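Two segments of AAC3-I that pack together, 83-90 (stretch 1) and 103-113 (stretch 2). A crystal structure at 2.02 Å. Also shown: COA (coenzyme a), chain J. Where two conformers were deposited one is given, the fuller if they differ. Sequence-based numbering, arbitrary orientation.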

# COMPACT_ATOMS: atom_id res chain seq x y z
N GLU C 83 9.61 -1.01 -1.04
CA GLU C 83 9.08 -1.79 0.07
C GLU C 83 7.92 -2.65 -0.41
O GLU C 83 7.21 -2.28 -1.34
CB GLU C 83 8.59 -0.89 1.20
CG GLU C 83 9.30 0.44 1.31
CD GLU C 83 8.59 1.38 2.25
OE1 GLU C 83 7.40 1.15 2.55
OE2 GLU C 83 9.22 2.36 2.70
N ILE C 84 7.74 -3.80 0.23
CA ILE C 84 6.66 -4.70 -0.13
C ILE C 84 5.56 -4.64 0.93
O ILE C 84 5.80 -4.85 2.12
CB ILE C 84 7.15 -6.15 -0.29
CG1 ILE C 84 8.23 -6.23 -1.37
CG2 ILE C 84 5.99 -7.08 -0.63
CD1 ILE C 84 8.77 -7.62 -1.58
N TYR C 85 4.35 -4.31 0.48
CA TYR C 85 3.20 -4.24 1.37
C TYR C 85 2.37 -5.51 1.28
O TYR C 85 1.75 -5.80 0.26
CB TYR C 85 2.35 -3.01 1.02
CG TYR C 85 1.08 -2.88 1.81
CD1 TYR C 85 1.07 -3.04 3.19
CD2 TYR C 85 -0.12 -2.56 1.19
CE1 TYR C 85 -0.09 -2.90 3.92
CE2 TYR C 85 -1.29 -2.42 1.91
CZ TYR C 85 -1.27 -2.59 3.27
OH TYR C 85 -2.44 -2.45 4.00
N ILE C 86 2.36 -6.28 2.36
CA ILE C 86 1.46 -7.42 2.47
C ILE C 86 0.03 -6.93 2.66
O ILE C 86 -0.30 -6.32 3.68
CB ILE C 86 1.84 -8.35 3.63
CG1 ILE C 86 3.25 -8.91 3.43
CG2 ILE C 86 0.84 -9.49 3.75
CD1 ILE C 86 3.70 -9.88 4.51
N TYR C 87 -0.82 -7.18 1.67
CA TYR C 87 -2.21 -6.77 1.78
C TYR C 87 -3.03 -7.83 2.51
O TYR C 87 -3.65 -7.53 3.53
CB TYR C 87 -2.83 -6.49 0.41
CG TYR C 87 -4.14 -5.75 0.52
CD1 TYR C 87 -4.19 -4.36 0.46
CD2 TYR C 87 -5.34 -6.43 0.71
CE1 TYR C 87 -5.39 -3.68 0.57
CE2 TYR C 87 -6.54 -5.76 0.82
CZ TYR C 87 -6.56 -4.39 0.75
OH TYR C 87 -7.77 -3.72 0.87
N ASP C 88 -3.05 -9.05 1.98
CA ASP C 88 -3.81 -10.15 2.57
C ASP C 88 -2.91 -11.37 2.80
O ASP C 88 -2.07 -11.69 1.96
CB ASP C 88 -4.99 -10.56 1.68
CG ASP C 88 -6.20 -9.63 1.81
OD1 ASP C 88 -6.42 -9.04 2.87
OD2 ASP C 88 -6.96 -9.49 0.84
N LEU C 89 -3.11 -12.05 3.92
CA LEU C 89 -2.37 -13.26 4.25
C LEU C 89 -3.28 -14.20 5.03
O LEU C 89 -3.85 -13.82 6.05
CB LEU C 89 -1.12 -12.93 5.08
CG LEU C 89 -0.33 -14.11 5.65
CD1 LEU C 89 0.24 -14.97 4.54
CD2 LEU C 89 0.78 -13.62 6.57
N ALA C 90 -3.42 -15.43 4.54
CA ALA C 90 -4.34 -16.37 5.18
C ALA C 90 -3.92 -17.82 5.02
O ALA C 90 -3.36 -18.21 3.99
CB ALA C 90 -5.74 -16.18 4.64
N1A COA J . -1.81 -18.13 18.74
C2A COA J . -0.58 -17.79 19.21
N3A COA J . 0.51 -17.72 18.43
C4A COA J . 0.36 -17.99 17.13
C5A COA J . -0.84 -18.34 16.64
C6A COA J . -1.93 -18.42 17.46
N6A COA J . -3.29 -18.74 17.24
N7A COA J . -0.69 -18.56 15.35
C8A COA J . 0.60 -18.38 15.03
N9A COA J . 1.24 -18.02 16.14
C1B COA J . 2.57 -17.71 16.27
C2B COA J . 3.26 -18.67 16.84
O2B COA J . 4.43 -18.08 17.45
C3B COA J . 3.76 -19.52 15.69
O3B COA J . 4.84 -20.21 15.97
P3B COA J . 4.81 -21.54 16.79
O7A COA J . 6.15 -22.13 16.66
O8A COA J . 4.57 -21.23 18.19
O9A COA J . 3.76 -22.51 16.37
C4B COA J . 4.04 -18.39 14.63
O4B COA J . 3.19 -17.45 14.81
C5B COA J . 3.88 -18.95 13.20
O5B COA J . 2.70 -19.68 13.02
P1A COA J . 2.31 -20.17 11.61
O1A COA J . 1.98 -21.55 11.71
O2A COA J . 3.41 -19.99 10.72
O3A COA J . 1.02 -19.45 11.24
P2A COA J . -0.16 -20.02 10.45
O4A COA J . 0.30 -20.78 9.36
O5A COA J . -0.97 -20.78 11.33
O6A COA J . -1.11 -18.87 10.05
CBP COA J . -2.42 -16.92 10.20
CCP COA J . -1.26 -17.74 10.80
CDP COA J . -2.14 -16.59 8.75
CEP COA J . -2.56 -15.58 10.95
CAP COA J . -3.67 -17.74 10.34
OAP COA J . -4.00 -17.76 11.66
C9P COA J . -4.84 -17.15 9.60
O9P COA J . -5.01 -17.37 8.46
N8P COA J . -5.80 -16.36 10.26
C7P COA J . -6.93 -15.83 9.62
C6P COA J . -6.70 -14.57 8.76
C5P COA J . -5.74 -13.49 9.31
O5P COA J . -5.77 -13.12 10.46
N4P COA J . -4.81 -12.94 8.37
C3P COA J . -3.84 -11.94 8.66
C2P COA J . -3.85 -10.79 7.62
S1P COA J . -2.45 -9.72 7.90
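Stretch 2 103-113: ALIEKLKELGA

Leu108 lies at the apolar centre of the contact, where residues 103-113, part of a longer helix, pack on residues 83-90, part of a longer strand. Leu108 CD2 stands 3.6 Å from Ile86 CG1 and 4.0 Å from Ile84 CG2, so one branch tip of the leucine touches both isoleucines; its chi1 is t and its chi2 p. Ile84 and Ile86 share the m, t rotamer, and their CA-to-CB bonds both point toward the helix, while that of the intervening Tyr85 points away.

The helix runs nearly antiparallel to the strand, at 154° between N-to-C directions, with a closest axial approach of 9.7 Å. Accordingly, the later residues of stretch 2 lie near the earlier residues of stretch 1, and the reverse: Gly112 CA is 7.2 Å from Ile84 CA, and Leu104 CA is 8.7 Å from Leu89 CA. At the close end, Ile84 CD1 rests 3.6 Å from Gly112 CA, directly on the backbone; an ideal CB on this glycine would come within 3.2 Å of Ile84 CD1, a tight approach. At the other end, Leu89 spans two helix residues, with CD1 3.8 Å from Leu104 CD1 and CD2 3.9 Å from Ile105 CD1. The CA-to-CB bond of Ile105 points sideways, but the end of its side chain comes nearer the strand.

No hydrogen bond joins the two segments, which together bury 331 Å². Backbone hydrogen bonds hold the helix itself, among them Leu108 N to Leu104 O at 3.0 Å and Gly112 N to Leu108 O at 2.8 Å. The charged side chains of Glu106, Lys107 and Glu110 stay out of reach of the strand; Lys107 NZ and Glu110 OE2 form a long salt bridge of 3.8 Å. On the strand, Leu89 O accepts a hydrogen bond from COA N4P at 2.7 Å.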

# COMPACT_ATOMS: atom_id res chain seq x y z
N ALA C 103 6.29 -19.77 6.24
CA ALA C 103 6.91 -20.18 4.98
C ALA C 103 6.56 -19.22 3.85
O ALA C 103 7.38 -18.94 2.98
CB ALA C 103 6.48 -21.60 4.62
N LEU C 104 5.32 -18.73 3.86
CA LEU C 104 4.89 -17.76 2.86
C LEU C 104 5.69 -16.45 2.97
O LEU C 104 6.12 -15.88 1.96
CB LEU C 104 3.40 -17.47 3.01
CG LEU C 104 2.46 -18.57 2.53
CD1 LEU C 104 1.05 -18.32 3.03
CD2 LEU C 104 2.48 -18.64 1.01
N ILE C 105 5.90 -15.99 4.19
CA ILE C 105 6.62 -14.74 4.42
C ILE C 105 8.10 -14.92 4.12
O ILE C 105 8.75 -14.03 3.59
CB ILE C 105 6.41 -14.24 5.86
CG1 ILE C 105 4.92 -13.93 6.08
CG2 ILE C 105 7.25 -12.99 6.14
CD1 ILE C 105 4.57 -13.49 7.47
N GLU C 106 8.63 -16.10 4.45
CA GLU C 106 10.02 -16.42 4.15
C GLU C 106 10.26 -16.38 2.64
O GLU C 106 11.30 -15.92 2.18
CB GLU C 106 10.40 -17.79 4.72
CG GLU C 106 11.82 -18.21 4.40
CD GLU C 106 12.30 -19.35 5.29
OE1 GLU C 106 11.52 -20.29 5.53
OE2 GLU C 106 13.47 -19.30 5.74
N LYS C 107 9.27 -16.85 1.89
CA LYS C 107 9.32 -16.81 0.43
C LYS C 107 9.27 -15.38 -0.08
O LYS C 107 9.95 -15.03 -1.04
CB LYS C 107 8.17 -17.62 -0.16
CG LYS C 107 8.01 -17.50 -1.66
CD LYS C 107 9.11 -18.23 -2.39
CE LYS C 107 8.86 -18.21 -3.89
NZ LYS C 107 9.93 -18.93 -4.64
N LEU C 108 8.45 -14.55 0.57
CA LEU C 108 8.32 -13.16 0.17
C LEU C 108 9.62 -12.39 0.42
O LEU C 108 9.96 -11.48 -0.32
CB LEU C 108 7.16 -12.50 0.91
CG LEU C 108 6.75 -11.10 0.42
CD1 LEU C 108 6.32 -11.17 -1.04
CD2 LEU C 108 5.64 -10.53 1.28
N LYS C 109 10.34 -12.79 1.47
CA LYS C 109 11.63 -12.19 1.79
C LYS C 109 12.66 -12.43 0.69
O LYS C 109 13.31 -11.50 0.22
CB LYS C 109 12.17 -12.74 3.11
CG LYS C 109 11.44 -12.25 4.35
CD LYS C 109 12.10 -12.79 5.61
CE LYS C 109 11.42 -12.26 6.86
NZ LYS C 109 12.10 -12.73 8.10
N GLU C 110 12.81 -13.69 0.28
CA GLU C 110 13.79 -14.03 -0.75
C GLU C 110 13.36 -13.47 -2.11
O GLU C 110 14.19 -13.21 -2.97
CB GLU C 110 14.00 -15.54 -0.83
CG GLU C 110 12.78 -16.34 -1.22
CD GLU C 110 13.04 -17.83 -1.25
OE1 GLU C 110 13.44 -18.39 -0.21
OE2 GLU C 110 12.84 -18.45 -2.32
N LEU C 111 12.06 -13.26 -2.28
CA LEU C 111 11.56 -12.58 -3.47
C LEU C 111 11.86 -11.09 -3.40
O LEU C 111 12.16 -10.45 -4.41
CB LEU C 111 10.06 -12.81 -3.64
CG LEU C 111 9.61 -14.13 -4.25
CD1 LEU C 111 8.10 -14.19 -4.32
CD2 LEU C 111 10.22 -14.31 -5.63
N GLY C 112 11.78 -10.54 -2.19
CA GLY C 112 12.04 -9.12 -1.98
C GLY C 112 13.50 -8.77 -2.17
O GLY C 112 13.83 -7.76 -2.79
N ALA C 113 14.38 -9.60 -1.62
CA ALA C 113 15.82 -9.39 -1.74
C ALA C 113 16.27 -9.45 -3.20
O ALA C 113 17.19 -8.74 -3.60
CB ALA C 113 16.57 -10.43 -0.91